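Local coordinates for probable manganase-dependent inorganic pyrophosphatase (Clostridium perfringens, PDB 3L2B) that hydrolyses inorganic pyrophosphate and carries a CBS- and DRTGG-containing regulatory region that binds the activator diadenosine tetraphosphate and the inhibitor AMP, at the interface of chains A and B. Numbering follows the deposited sequence. Chains: chain A/B, Probable manganase-dependent inorganic pyrophosphatase.

The interface of chains A and B. Residues chain A 60, 64; chain B 26-27, 30, 59, 183.
A:Met64 and B:Trp30 meet in part of a two-fold symmetric interface, in this patch mostly apolar and built of helices, that joins two copies of the regulatory region mainly through their first CBS domains, with B:Gln183 of the 3-10 helix 182-184 contributing a polar contact; such pairing is common in CBS (Bateman) modules and probably belongs to the dimer that responds to adenine nucleotides. It illustrates how a methionine at a helix end can serve both as an apolar plug and, through its backbone, as a polar docking point. A:Met64 closes helix 56-64 of its chain, and 103 Å² of its surface is buried by the partner. Its chain bends at both chi2 (-81°) and chi3, which carries the terminal methyl in among B:Lys27, B:Trp30 and B:Gln183. The methyl CE lies 3.4 Å from B:Trp30 CB, near the root of the indole, and also touches the backbone CA of B:Lys27 on the same helix.

CG of B:Trp30 stands anti to the backbone N (chi1 173°), which carries the indole toward chain A, where one of its faces is met. A:Met64 CG sits over the five-membered ring, 3.9 Å from its centroid, while A:Thr60, one helical turn earlier, lays its methyl CG2 over the six-membered ring at 3.7 Å from the centroid. Both carbons stand 3.7 Å above the same indole plane, each offset toward the rim, so successive turns of one helix pack on one face. The threonine methyl also meets the CG2 branch of B:Ile59 at 3.7 Å, the two side chains crossing at about a right angle.

Polar contacts border this packing. The amide NE2 of B:Gln183, at the end of a side chain extended beyond CG, donates a hydrogen bond of 3.2 Å to A:Met64 O. The donor stands above the carbonyl plane, with a C=O...N angle of 101°, a less favourable approach than one aimed at a lone pair. A water bridges the same carbonyl to B:Gln183 OE1, lying 3.0 Å from that amide oxygen, so both ends of the amide engage one backbone oxygen, directly and through solvent.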
loop_
_atom_site.group_PDB
_atom_site.type_symbol
_atom_site.label_atom_id
_atom_site.label_comp_id
_atom_site.label_asym_id
_atom_site.label_seq_id
_atom_site.Cartn_x
_atom_site.Cartn_y
_atom_site.Cartn_z
ATOM N N THR A 60 0.907 -4.961 3.788
ATOM C CA THR A 60 2.038 -4.300 3.133
ATOM C C THR A 60 2.495 -5.092 1.907
ATOM O O THR A 60 2.712 -4.528 0.836
ATOM C CB THR A 60 3.209 -4.078 4.066
ATOM O OG1 THR A 60 2.825 -3.179 5.107
ATOM C CG2 THR A 60 4.402 -3.503 3.320
ATOM N N MET A 64 2.361 -3.432 -1.667
ATOM C CA MET A 64 3.657 -3.199 -2.318
ATOM C C MET A 64 3.847 -4.038 -3.581
ATOM O O MET A 64 4.819 -3.836 -4.325
ATOM C CB MET A 64 4.820 -3.498 -1.387
ATOM C CG MET A 64 4.830 -2.717 -0.079
ATOM S SD MET A 64 5.487 -1.045 -0.186
ATOM C CE MET A 64 7.158 -1.276 -0.827
ATOM N N LEU B 26 10.714 3.599 0.236
ATOM C CA LEU B 26 9.932 2.505 0.868
ATOM C C LEU B 26 10.073 1.237 0.040
ATOM O O LEU B 26 10.233 0.172 0.566
ATOM C CB LEU B 26 8.463 2.881 1.041
ATOM C CG LEU B 26 8.115 4.101 1.902
ATOM C CD1 LEU B 26 6.613 4.108 2.089
ATOM C CD2 LEU B 26 8.851 4.105 3.273
ATOM N N LYS B 27 10.111 1.360 -1.266
ATOM C CA LYS B 27 10.296 0.183 -2.117
ATOM C C LYS B 27 11.584 -0.543 -1.794
ATOM O O LYS B 27 11.584 -1.739 -1.567
ATOM C CB LYS B 27 10.326 0.545 -3.585
ATOM C CG LYS B 27 10.664 -0.664 -4.470
ATOM C CD LYS B 27 10.841 -0.265 -5.907
ATOM C CE LYS B 27 11.420 -1.425 -6.761
ATOM N NZ LYS B 27 12.066 -0.872 -7.990
ATOM N N TRP B 30 11.448 -2.015 1.729
ATOM C CA TRP B 30 10.594 -3.207 1.855
ATOM C C TRP B 30 11.319 -4.413 1.288
ATOM O O TRP B 30 11.295 -5.478 1.885
ATOM C CB TRP B 30 9.229 -3.000 1.202
ATOM C CG TRP B 30 8.368 -4.216 1.139
ATOM C CD1 TRP B 30 7.913 -4.811 0.015
ATOM C CD2 TRP B 30 7.840 -4.986 2.241
ATOM N NE1 TRP B 30 7.147 -5.897 0.332
ATOM C CE2 TRP B 30 7.081 -6.027 1.688
ATOM C CE3 TRP B 30 7.944 -4.894 3.629
ATOM C CZ2 TRP B 30 6.420 -6.980 2.469
ATOM C CZ3 TRP B 30 7.299 -5.826 4.408
ATOM C CH2 TRP B 30 6.542 -6.866 3.827
ATOM N N ILE B 59 4.440 1.551 7.248
ATOM C CA ILE B 59 4.211 1.500 5.789
ATOM C C ILE B 59 2.696 1.432 5.474
ATOM O O ILE B 59 2.188 2.151 4.607
ATOM C CB ILE B 59 4.952 0.319 5.136
ATOM C CG1 ILE B 59 6.461 0.506 5.273
ATOM C CG2 ILE B 59 4.580 0.173 3.639
ATOM C CD1 ILE B 59 7.250 -0.773 4.978
ATOM N N GLN B 183 5.499 4.359 -3.392
ATOM C CA GLN B 183 6.622 3.630 -2.844
ATOM C C GLN B 183 7.964 4.376 -3.047
ATOM O O GLN B 183 9.020 3.868 -2.678
ATOM C CB GLN B 183 6.742 2.250 -3.468
ATOM C CG GLN B 183 5.491 1.413 -3.484
ATOM C CD GLN B 183 5.804 0.033 -4.040
ATOM O OE1 GLN B 183 6.968 -0.353 -4.093
ATOM N NE2 GLN B 183 4.791 -0.690 -4.479
HETATM O O HOH W 1 7.906 -3.210 -3.722
#